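Long-range contacts in riboflavin kinase, putative (Trypanosoma brucei, PDB 3BNW), which probably phosphorylates riboflavin with ATP to give FMN, the riboflavin kinase step of flavin cofactor synthesis: residues M9-L20 against L52-Y61; V115-E123 against L156-S167. All coordinates share one frame; numbering follows the deposited sequence.

Contact 1: residues M9-L20 against L52-Y61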
loop_
_atom_site.group_PDB
_atom_site.type_symbol
_atom_site.label_atom_id
_atom_site.label_comp_id
_atom_site.label_asym_id
_atom_site.label_seq_id
_atom_site.Cartn_x
_atom_site.Cartn_y
_atom_site.Cartn_z
ATOM N N MET A 9 5.023 14.839 -5.657
ATOM C CA MET A 9 5.802 14.520 -6.852
ATOM C C MET A 9 4.948 14.662 -8.106
ATOM O O MET A 9 3.737 14.431 -8.065
ATOM C CB MET A 9 6.359 13.095 -6.764
ATOM C CG MET A 9 7.474 12.956 -5.756
ATOM S SD MET A 9 8.016 11.270 -5.497
ATOM C CE MET A 9 9.613 11.578 -4.752
ATOM N N ARG A 10 5.578 15.046 -9.212
ATOM C CA ARG A 10 4.887 15.121 -10.503
ATOM C C ARG A 10 4.483 13.712 -10.935
ATOM O O ARG A 10 5.247 12.762 -10.758
ATOM C CB ARG A 10 5.780 15.771 -11.567
ATOM N N GLN A 11 3.277 13.574 -11.481
ATOM C CA GLN A 11 2.790 12.260 -11.906
ATOM C C GLN A 11 3.257 11.988 -13.324
ATOM O O GLN A 11 2.638 12.432 -14.290
ATOM C CB GLN A 11 1.266 12.157 -11.773
ATOM C CG GLN A 11 0.773 12.344 -10.333
ATOM C CD GLN A 11 1.480 11.433 -9.323
ATOM O OE1 GLN A 11 1.404 10.208 -9.414
ATOM N NE2 GLN A 11 2.158 12.036 -8.349
ATOM N N THR A 12 4.370 11.265 -13.427
ATOM C CA THR A 12 5.046 11.029 -14.698
ATOM C C THR A 12 5.019 9.546 -15.045
ATOM O O THR A 12 4.821 8.695 -14.173
ATOM C CB THR A 12 6.534 11.488 -14.648
ATOM O OG1 THR A 12 6.759 12.326 -13.506
ATOM C CG2 THR A 12 6.912 12.236 -15.924
ATOM N N GLY A 13 5.244 9.245 -16.320
ATOM C CA GLY A 13 5.350 7.867 -16.789
ATOM C C GLY A 13 6.744 7.274 -16.630
ATOM O O GLY A 13 7.141 6.396 -17.407
ATOM N N SER A 14 7.501 7.775 -15.655
ATOM C CA SER A 14 8.715 7.113 -15.191
ATOM C C SER A 14 8.348 6.108 -14.098
ATOM O O SER A 14 9.124 5.197 -13.806
ATOM C CB SER A 14 9.732 8.134 -14.663
ATOM O OG SER A 14 9.281 8.763 -13.478
ATOM N N PHE A 15 7.166 6.275 -13.500
ATOM C CA PHE A 15 6.715 5.387 -12.438
ATOM C C PHE A 15 6.063 4.152 -13.030
ATOM O O PHE A 15 5.086 4.256 -13.767
ATOM C CB PHE A 15 5.725 6.087 -11.499
ATOM C CG PHE A 15 5.362 5.261 -10.292
ATOM C CD1 PHE A 15 6.101 5.355 -9.128
ATOM C CD2 PHE A 15 4.308 4.358 -10.339
ATOM C CE1 PHE A 15 5.794 4.582 -8.030
ATOM C CE2 PHE A 15 3.992 3.578 -9.241
ATOM C CZ PHE A 15 4.736 3.694 -8.083
ATOM N N GLN A 16 6.600 2.985 -12.686
ATOM C CA GLN A 16 6.053 1.708 -13.139
ATOM C C GLN A 16 5.062 1.147 -12.110
ATOM O O GLN A 16 5.464 0.778 -11.004
ATOM C CB GLN A 16 7.198 0.714 -13.388
ATOM C CG GLN A 16 6.763 -0.744 -13.598
ATOM C CD GLN A 16 5.912 -0.947 -14.849
ATOM O OE1 GLN A 16 6.366 -0.704 -15.970
ATOM N NE2 GLN A 16 4.680 -1.406 -14.658
ATOM N N PRO A 17 3.761 1.080 -12.463
ATOM C CA PRO A 17 2.807 0.489 -11.530
ATOM C C PRO A 17 3.003 -1.014 -11.415
ATOM O O PRO A 17 3.538 -1.641 -12.327
ATOM C CB PRO A 17 1.439 0.797 -12.163
ATOM C CG PRO A 17 1.691 1.779 -13.221
ATOM C CD PRO A 17 3.084 1.519 -13.693
ATOM N N PHE A 18 2.571 -1.580 -10.296
ATOM C CA PHE A 18 2.735 -3.002 -10.054
ATOM C C PHE A 18 1.666 -3.539 -9.122
ATOM O O PHE A 18 0.839 -2.795 -8.600
ATOM C CB PHE A 18 4.130 -3.293 -9.486
ATOM C CG PHE A 18 4.370 -2.709 -8.117
ATOM C CD1 PHE A 18 3.996 -3.405 -6.974
ATOM C CD2 PHE A 18 4.981 -1.472 -7.975
ATOM C CE1 PHE A 18 4.211 -2.874 -5.714
ATOM C CE2 PHE A 18 5.206 -0.936 -6.720
ATOM C CZ PHE A 18 4.818 -1.639 -5.584
ATOM N N PHE A 19 1.702 -4.855 -8.938
ATOM C CA PHE A 19 0.795 -5.576 -8.061
ATOM C C PHE A 19 1.628 -6.283 -6.997
ATOM O O PHE A 19 2.730 -6.756 -7.282
ATOM C CB PHE A 19 -0.005 -6.589 -8.886
ATOM C CG PHE A 19 -0.869 -7.508 -8.065
ATOM C CD1 PHE A 19 -0.474 -8.819 -7.822
ATOM C CD2 PHE A 19 -2.080 -7.066 -7.548
ATOM C CE1 PHE A 19 -1.271 -9.673 -7.070
ATOM C CE2 PHE A 19 -2.881 -7.909 -6.797
ATOM C CZ PHE A 19 -2.476 -9.216 -6.556
ATOM N N LEU A 20 1.110 -6.343 -5.775
ATOM C CA LEU A 20 1.817 -6.994 -4.677
ATOM C C LEU A 20 0.830 -7.728 -3.795
ATOM O O LEU A 20 -0.184 -7.159 -3.385
ATOM C CB LEU A 20 2.606 -5.962 -3.863
ATOM C CG LEU A 20 3.492 -6.454 -2.708
ATOM C CD1 LEU A 20 4.434 -7.572 -3.139
ATOM C CD2 LEU A 20 4.294 -5.285 -2.111
ATOM N N LEU A 52 10.939 -4.639 -5.543
ATOM C CA LEU A 52 10.526 -3.375 -4.932
ATOM C C LEU A 52 11.633 -2.316 -4.875
ATOM O O LEU A 52 11.358 -1.149 -4.590
ATOM C CB LEU A 52 9.981 -3.626 -3.524
ATOM C CG LEU A 52 8.703 -4.461 -3.469
ATOM C CD1 LEU A 52 8.439 -4.942 -2.055
ATOM C CD2 LEU A 52 7.523 -3.679 -4.014
ATOM N N GLN A 53 12.871 -2.711 -5.163
ATOM C CA GLN A 53 14.013 -1.800 -5.055
ATOM C C GLN A 53 13.817 -0.447 -5.752
ATOM O O GLN A 53 14.156 0.584 -5.181
ATOM C CB GLN A 53 15.302 -2.477 -5.548
ATOM C CG GLN A 53 15.857 -3.545 -4.600
ATOM C CD GLN A 53 16.223 -3.003 -3.216
ATOM O OE1 GLN A 53 15.781 -3.532 -2.192
ATOM N NE2 GLN A 53 17.024 -1.941 -3.183
ATOM N N PRO A 54 13.241 -0.431 -6.971
ATOM C CA PRO A 54 13.035 0.863 -7.635
ATOM C C PRO A 54 12.025 1.793 -6.952
ATOM O O PRO A 54 11.846 2.923 -7.403
ATOM C CB PRO A 54 12.511 0.469 -9.029
ATOM C CG PRO A 54 12.777 -0.985 -9.169
ATOM C CD PRO A 54 12.753 -1.548 -7.800
ATOM N N TYR A 55 11.371 1.321 -5.894
ATOM C CA TYR A 55 10.321 2.075 -5.218
ATOM C C TYR A 55 10.694 2.468 -3.784
ATOM O O TYR A 55 9.868 3.028 -3.065
ATOM C CB TYR A 55 9.031 1.250 -5.209
ATOM C CG TYR A 55 8.627 0.776 -6.584
ATOM C CD1 TYR A 55 8.905 -0.519 -7.003
ATOM C CD2 TYR A 55 7.998 1.632 -7.478
ATOM C CE1 TYR A 55 8.551 -0.961 -8.270
ATOM C CE2 TYR A 55 7.643 1.206 -8.747
ATOM C CZ TYR A 55 7.918 -0.095 -9.136
ATOM O OH TYR A 55 7.563 -0.529 -10.388
ATOM N N LYS A 56 11.933 2.192 -3.376
ATOM C CA LYS A 56 12.367 2.473 -2.008
ATOM C C LYS A 56 12.561 3.964 -1.783
ATOM O O LYS A 56 12.939 4.687 -2.705
ATOM C CB LYS A 56 13.658 1.715 -1.668
ATOM C CG LYS A 56 14.938 2.250 -2.316
ATOM C CD LYS A 56 16.066 1.242 -2.135
ATOM C CE LYS A 56 17.401 1.782 -2.605
ATOM N NZ LYS A 56 18.505 0.784 -2.414
ATOM N N ASN A 57 12.310 4.395 -0.546
ATOM C CA ASN A 57 12.412 5.798 -0.121
ATOM C C ASN A 57 11.204 6.617 -0.572
ATOM O O ASN A 57 11.303 7.825 -0.743
ATOM C CB ASN A 57 13.731 6.439 -0.604
ATOM C CG ASN A 57 14.143 7.659 0.219
ATOM O OD1 ASN A 57 14.582 8.666 -0.333
ATOM N ND2 ASN A 57 14.013 7.567 1.537
ATOM N N LEU A 58 10.058 5.955 -0.734
ATOM C CA LEU A 58 8.849 6.599 -1.260
ATOM C C LEU A 58 7.598 6.292 -0.458
ATOM O O LEU A 58 7.474 5.220 0.137
ATOM C CB LEU A 58 8.580 6.139 -2.694
ATOM C CG LEU A 58 9.656 6.363 -3.741
ATOM C CD1 LEU A 58 9.211 5.705 -5.055
ATOM C CD2 LEU A 58 9.949 7.851 -3.928
ATOM N N VAL A 59 6.670 7.247 -0.473
ATOM C CA VAL A 59 5.279 7.014 -0.088
ATOM C C VAL A 59 4.473 6.889 -1.380
ATOM O O VAL A 59 4.506 7.790 -2.229
ATOM C CB VAL A 59 4.686 8.171 0.736
ATOM C CG1 VAL A 59 3.225 7.877 1.076
ATOM C CG2 VAL A 59 5.506 8.413 1.995
ATOM N N VAL A 60 3.765 5.771 -1.529
ATOM C CA VAL A 60 3.025 5.476 -2.758
ATOM C C VAL A 60 1.543 5.322 -2.454
ATOM O O VAL A 60 1.151 5.288 -1.298
ATOM C CB VAL A 60 3.549 4.192 -3.459
ATOM C CG1 VAL A 60 5.011 4.365 -3.847
ATOM C CG2 VAL A 60 3.348 2.961 -2.582
ATOM N N TYR A 61 0.736 5.224 -3.509
ATOM C CA TYR A 61 -0.707 5.131 -3.378
ATOM C C TYR A 61 -1.315 4.198 -4.418
ATOM O O TYR A 61 -0.683 3.866 -5.420
ATOM C CB TYR A 61 -1.325 6.528 -3.491
ATOM C CG TYR A 61 -1.175 7.183 -4.848
ATOM C CD1 TYR A 61 -2.145 7.014 -5.835
ATOM C CD2 TYR A 61 -0.074 7.972 -5.147
ATOM C CE1 TYR A 61 -2.017 7.607 -7.081
ATOM C CE2 TYR A 61 0.059 8.575 -6.390
ATOM C CZ TYR A 61 -0.918 8.386 -7.356
ATOM O OH TYR A 61 -0.798 8.977 -8.598
#
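Tyr55 is the hub between 9-20 and 52-61, its ring lying against Phe18 on one face and pointing an edge at Phe15. Over that face the Phe18 ring slides past obliquely in the opposite direction, its CE2 above the ring centre and its CD2 3.4 Å from Tyr55 CZ, with the two planes 49° apart. The Phe15 pair is an offset edge-to-face contact: Tyr55 CD2 comes 3.7 Å from Phe15 CE1, and the centroids are 5.4 Å apart. The phenol of Tyr55 donates through OH to the backbone carbonyl Gln16 O at 2.5 Å, reaching it 30° out of the carbonyl plane, while CB and CG of Gln16 rest on the same hydroxyl. Beyond Phe18, CD2 of Leu52 meets its CZ at 3.7 Å and also packs on Leu20 CD2. A second phenol works at the N-terminal end: Tyr61 OH gives its proton to Gln11 OE1 at 2.7 Å, from well above the carbonyl plane of the amide. Gln11 can reach because its chain is bent at chi2 (-52°), which also lets NE2 donate to Met9 O; a further bond to Glu123 O helps fix the amide's rotation. Separately, the Met9 methyl CE packs on Leu58 CD2. Further out, Phe18 stacks on Phe175, and Gln16 NE2 bonds Pro17 O at 2.6 Å, in plane and on a lone pair. The aromatic cluster thus joins the entry to strand 18-25 to the short 3-10 turn that precedes strand 58-69, two elements that lead into strands of the antiparallel barrel-like sheet of the riboflavin kinase fold. Chemically, each tyrosine combines an apolar ring with one directed hydroxyl bond, so the irregular N-terminal chain is held by specific polar links as well as by packing.

Contact 2: residues V115-E123 against L156-S167; sequences VVKIIVLGE and LQEFSRHSLFES
Alternate side chains of strand 115-123, Lys117, Ile119 and Leu121, point toward the irregular helical segment 156-167, which packs over part of one face of the curled antiparallel sheet of the riboflavin kinase fold. Leu121 meets Phe159 in a CH-pi contact: its CD2 sits 3.7 Å from the ring centroid and only 9° off the normal, squarely over the face, while CD1 packs on Phe159 CB and lies 4.1 Å from Leu156 O. Both methyls thus lie on the same side of the ring plane, CD2 over its centre and CD1 beside CB. Ile119 takes the middle. Its CG1 stands anti to the carbonyl carbon (chi1 -65°), and the extended chain carries CD1 against both His162 and Phe165, 3.4 Å from His162 CB and 3.7 Å from Phe165 CE2. The isoleucine and histidine side chains cross at about a right angle. CG2, the other branch, approaches Phe159 CD2 more loosely at 4.3 Å. The Phe165 ring turns an edge to the strand backbone, with CE1 3.6 Å from Lys117 O, and its CD1 packs on Lys117 CB. The imidazole of His162 accepts a nearly straight bond from Leu164 N at ND1, in the ring plane, which orients the ring beside Ile119 CD1. On the far side of strand 115-126, Ile118 and Val120 touch Phe82 of strand 75-87. Trp63 of the neighbouring strand donates to Leu156 O and touches Leu121, tying the helix end to strand 58-69. The apolar row ends in a charged group: Lys117, extended beyond CG, runs past the aromatic ring so that NZ donates to the backbone carbonyl Phe165 O at 2.9 Å, with a C=O...N angle of 160°.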
loop_
_atom_site.group_PDB
_atom_site.type_symbol
_atom_site.label_atom_id
_atom_site.label_comp_id
_atom_site.label_asym_id
_atom_site.label_seq_id
_atom_site.Cartn_x
_atom_site.Cartn_y
_atom_site.Cartn_z
ATOM N N VAL A 115 -4.366 -11.842 4.158
ATOM C CA VAL A 115 -3.706 -11.584 2.889
ATOM C C VAL A 115 -4.127 -10.204 2.391
ATOM O O VAL A 115 -5.309 -9.888 2.304
ATOM C CB VAL A 115 -4.031 -12.665 1.827
ATOM C CG1 VAL A 115 -3.297 -12.366 0.522
ATOM C CG2 VAL A 115 -3.652 -14.048 2.343
ATOM N N VAL A 116 -3.145 -9.374 2.091
ATOM C CA VAL A 116 -3.414 -8.071 1.517
ATOM C C VAL A 116 -2.928 -8.073 0.076
ATOM O O VAL A 116 -1.852 -8.589 -0.230
ATOM C CB VAL A 116 -2.747 -6.923 2.322
ATOM C CG1 VAL A 116 -1.246 -7.123 2.415
ATOM C CG2 VAL A 116 -3.060 -5.583 1.682
ATOM N N LYS A 117 -3.742 -7.512 -0.807
ATOM C CA LYS A 117 -3.389 -7.370 -2.199
ATOM C C LYS A 117 -3.437 -5.891 -2.512
ATOM O O LYS A 117 -4.408 -5.231 -2.163
ATOM C CB LYS A 117 -4.390 -8.133 -3.073
ATOM C CG LYS A 117 -4.449 -9.627 -2.795
ATOM C CD LYS A 117 -5.579 -10.293 -3.566
ATOM C CE LYS A 117 -5.944 -11.656 -2.973
ATOM N NZ LYS A 117 -7.107 -12.279 -3.664
ATOM N N ILE A 118 -2.390 -5.362 -3.140
ATOM C CA ILE A 118 -2.381 -3.948 -3.519
ATOM C C ILE A 118 -1.927 -3.748 -4.961
ATOM O O ILE A 118 -1.077 -4.483 -5.462
ATOM C CB ILE A 118 -1.518 -3.069 -2.555
ATOM C CG1 ILE A 118 -0.072 -3.561 -2.487
ATOM C CG2 ILE A 118 -2.122 -3.054 -1.150
ATOM C CD1 ILE A 118 0.889 -2.553 -1.868
ATOM N N ILE A 119 -2.540 -2.770 -5.625
ATOM C CA ILE A 119 -2.052 -2.247 -6.897
ATOM C C ILE A 119 -1.506 -0.836 -6.621
ATOM O O ILE A 119 -2.253 0.044 -6.190
ATOM C CB ILE A 119 -3.171 -2.218 -7.965
ATOM C CG1 ILE A 119 -3.619 -3.650 -8.289
ATOM C CG2 ILE A 119 -2.692 -1.519 -9.240
ATOM C CD1 ILE A 119 -4.688 -3.769 -9.369
ATOM N N VAL A 120 -0.204 -0.641 -6.831
ATOM C CA VAL A 120 0.445 0.655 -6.597
ATOM C C VAL A 120 0.463 1.447 -7.895
ATOM O O VAL A 120 1.113 1.046 -8.845
ATOM C CB VAL A 120 1.900 0.496 -6.075
ATOM C CG1 VAL A 120 2.613 1.828 -6.072
ATOM C CG2 VAL A 120 1.916 -0.097 -4.686
ATOM N N LEU A 121 -0.243 2.574 -7.923
ATOM C CA LEU A 121 -0.456 3.325 -9.157
ATOM C C LEU A 121 0.390 4.590 -9.259
ATOM O O LEU A 121 0.540 5.139 -10.349
ATOM C CB LEU A 121 -1.937 3.674 -9.305
ATOM C CG LEU A 121 -2.855 2.462 -9.522
ATOM C CD1 LEU A 121 -4.309 2.821 -9.267
ATOM C CD2 LEU A 121 -2.670 1.895 -10.918
ATOM N N GLY A 122 0.944 5.068 -8.147
ATOM C CA GLY A 122 1.825 6.231 -8.219
ATOM C C GLY A 122 2.506 6.606 -6.920
ATOM O O GLY A 122 2.232 6.030 -5.858
ATOM N N GLU A 123 3.364 7.618 -7.016
ATOM C CA GLU A 123 4.166 8.087 -5.893
ATOM C C GLU A 123 3.752 9.481 -5.424
ATOM O O GLU A 123 3.442 10.354 -6.236
ATOM C CB GLU A 123 5.640 8.081 -6.279
ATOM C CG GLU A 123 6.011 9.000 -7.437
ATOM C CD GLU A 123 7.358 8.665 -8.016
ATOM O OE1 GLU A 123 8.069 7.846 -7.402
ATOM O OE2 GLU A 123 7.706 9.208 -9.088
ATOM N N LEU A 156 -7.567 6.133 -13.362
ATOM C CA LEU A 156 -7.100 5.420 -12.159
ATOM C C LEU A 156 -8.219 4.737 -11.371
ATOM O O LEU A 156 -7.988 3.706 -10.751
ATOM C CB LEU A 156 -6.322 6.370 -11.234
ATOM C CG LEU A 156 -4.814 6.530 -11.476
ATOM C CD1 LEU A 156 -4.457 6.551 -12.950
ATOM C CD2 LEU A 156 -4.310 7.791 -10.791
ATOM N N GLN A 157 -9.415 5.316 -11.391
ATOM C CA GLN A 157 -10.591 4.724 -10.735
ATOM C C GLN A 157 -10.897 3.303 -11.252
ATOM O O GLN A 157 -11.369 2.447 -10.496
ATOM C CB GLN A 157 -11.813 5.634 -10.951
ATOM C CG GLN A 157 -13.103 5.214 -10.237
ATOM C CD GLN A 157 -13.301 5.911 -8.903
ATOM O OE1 GLN A 157 -14.362 6.485 -8.645
ATOM N NE2 GLN A 157 -12.281 5.871 -8.048
ATOM N N GLU A 158 -10.613 3.063 -12.534
ATOM C CA GLU A 158 -10.898 1.782 -13.193
ATOM C C GLU A 158 -10.099 0.602 -12.614
ATOM O O GLU A 158 -10.517 -0.552 -12.740
ATOM C CB GLU A 158 -10.631 1.910 -14.703
ATOM C CG GLU A 158 -11.258 0.829 -15.587
ATOM C CD GLU A 158 -12.736 1.069 -15.883
ATOM O OE1 GLU A 158 -13.512 1.317 -14.933
ATOM O OE2 GLU A 158 -13.123 0.985 -17.070
ATOM N N PHE A 159 -8.960 0.893 -11.985
ATOM C CA PHE A 159 -8.111 -0.134 -11.355
ATOM C C PHE A 159 -8.665 -0.718 -10.053
ATOM O O PHE A 159 -8.100 -1.672 -9.514
ATOM C CB PHE A 159 -6.712 0.424 -11.082
ATOM C CG PHE A 159 -5.856 0.519 -12.298
ATOM C CD1 PHE A 159 -5.842 1.675 -13.062
ATOM C CD2 PHE A 159 -5.060 -0.547 -12.680
ATOM C CE1 PHE A 159 -5.043 1.768 -14.184
ATOM C CE2 PHE A 159 -4.261 -0.462 -13.797
ATOM C CZ PHE A 159 -4.253 0.700 -14.555
ATOM N N SER A 160 -9.742 -0.138 -9.534
ATOM C CA SER A 160 -10.449 -0.741 -8.415
ATOM C C SER A 160 -11.018 -2.103 -8.824
ATOM O O SER A 160 -11.064 -3.028 -8.015
ATOM C CB SER A 160 -11.571 0.179 -7.920
ATOM O OG SER A 160 -12.593 0.321 -8.890
ATOM N N ARG A 161 -11.423 -2.222 -10.089
ATOM C CA ARG A 161 -12.047 -3.438 -10.606
ATOM C C ARG A 161 -11.042 -4.360 -11.308
ATOM O O ARG A 161 -11.418 -5.105 -12.215
ATOM C CB ARG A 161 -13.154 -3.062 -11.599
ATOM C CG ARG A 161 -14.180 -2.062 -11.075
ATOM C CD ARG A 161 -14.677 -1.126 -12.184
ATOM N NE ARG A 161 -15.299 -1.848 -13.299
ATOM C CZ ARG A 161 -14.727 -2.112 -14.479
ATOM N NH1 ARG A 161 -13.486 -1.718 -14.761
ATOM N NH2 ARG A 161 -15.414 -2.783 -15.399
ATOM N N HIS A 162 -9.779 -4.330 -10.891
ATOM C CA HIS A 162 -8.728 -5.060 -11.604
ATOM C C HIS A 162 -8.764 -6.554 -11.287
ATOM O O HIS A 162 -9.000 -6.955 -10.144
ATOM C CB HIS A 162 -7.351 -4.494 -11.277
ATOM C CG HIS A 162 -6.322 -4.760 -12.332
ATOM N ND1 HIS A 162 -5.664 -5.966 -12.448
ATOM C CD2 HIS A 162 -5.825 -3.965 -13.308
ATOM C CE1 HIS A 162 -4.811 -5.903 -13.455
ATOM N NE2 HIS A 162 -4.890 -4.701 -13.994
ATOM N N SER A 163 -8.501 -7.356 -12.318
ATOM C CA SER A 163 -8.649 -8.811 -12.278
ATOM C C SER A 163 -7.628 -9.524 -11.387
ATOM O O SER A 163 -7.875 -10.648 -10.942
ATOM C CB SER A 163 -8.569 -9.371 -13.707
ATOM O OG SER A 163 -7.520 -8.755 -14.441
ATOM N N LEU A 164 -6.486 -8.879 -11.142
ATOM C CA LEU A 164 -5.446 -9.426 -10.259
ATOM C C LEU A 164 -5.932 -9.601 -8.816
ATOM O O LEU A 164 -5.456 -10.488 -8.100
ATOM C CB LEU A 164 -4.195 -8.542 -10.278
ATOM C CG LEU A 164 -3.146 -8.820 -11.356
ATOM C CD1 LEU A 164 -2.297 -10.027 -10.984
ATOM C CD2 LEU A 164 -3.792 -9.020 -12.707
ATOM N N PHE A 165 -6.870 -8.759 -8.389
ATOM C CA PHE A 165 -7.487 -8.916 -7.074
ATOM C C PHE A 165 -8.238 -10.243 -7.009
ATOM O O PHE A 165 -8.182 -10.951 -6.002
ATOM C CB PHE A 165 -8.453 -7.764 -6.765
ATOM C CG PHE A 165 -7.774 -6.450 -6.498
ATOM C CD1 PHE A 165 -6.816 -6.334 -5.495
ATOM C CD2 PHE A 165 -8.112 -5.317 -7.231
ATOM C CE1 PHE A 165 -6.189 -5.114 -5.242
ATOM C CE2 PHE A 165 -7.493 -4.095 -6.984
ATOM C CZ PHE A 165 -6.529 -3.994 -5.985
ATOM N N GLU A 166 -8.924 -10.571 -8.101
ATOM C CA GLU A 166 -9.730 -11.789 -8.199
ATOM C C GLU A 166 -8.922 -13.007 -8.648
ATOM O O GLU A 166 -9.462 -14.106 -8.736
ATOM C CB GLU A 166 -10.901 -11.557 -9.161
ATOM C CG GLU A 166 -11.890 -10.507 -8.665
ATOM C CD GLU A 166 -12.874 -10.049 -9.729
ATOM O OE1 GLU A 166 -12.924 -10.662 -10.815
ATOM O OE2 GLU A 166 -13.607 -9.071 -9.474
ATOM N N SER A 167 -7.635 -12.818 -8.932
ATOM C CA SER A 167 -6.782 -13.925 -9.351
ATOM C C SER A 167 -6.445 -14.857 -8.187
ATOM O O SER A 167 -5.994 -14.398 -7.133
ATOM C CB SER A 167 -5.483 -13.408 -9.961
ATOM O OG SER A 167 -4.698 -14.490 -10.435
#

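How the contacts relate
From the N terminus, 9-20 leads into strand 18-25, and contact 1 closes when the chain, after helix 46-52, returns through 52-61 into strand 58-69. Contact 2 opens later with strand 115-123 and closes after helix 133-151, when 156-167 comes back over the sheet. The two loops follow in series, neither nested nor crossed. Strand 115-126 joins them, lying between strands 18-25 and 58-69: Leu20 O and Ile118 N, and Tyr61 O and Leu121 N, are each 2.9 Å apart, probable hydrogen bonds. Contact 1 thus ties the N-terminal arm to the turn and strand start at 52-61, and contact 2 ties the segment after the long helix to the sheet.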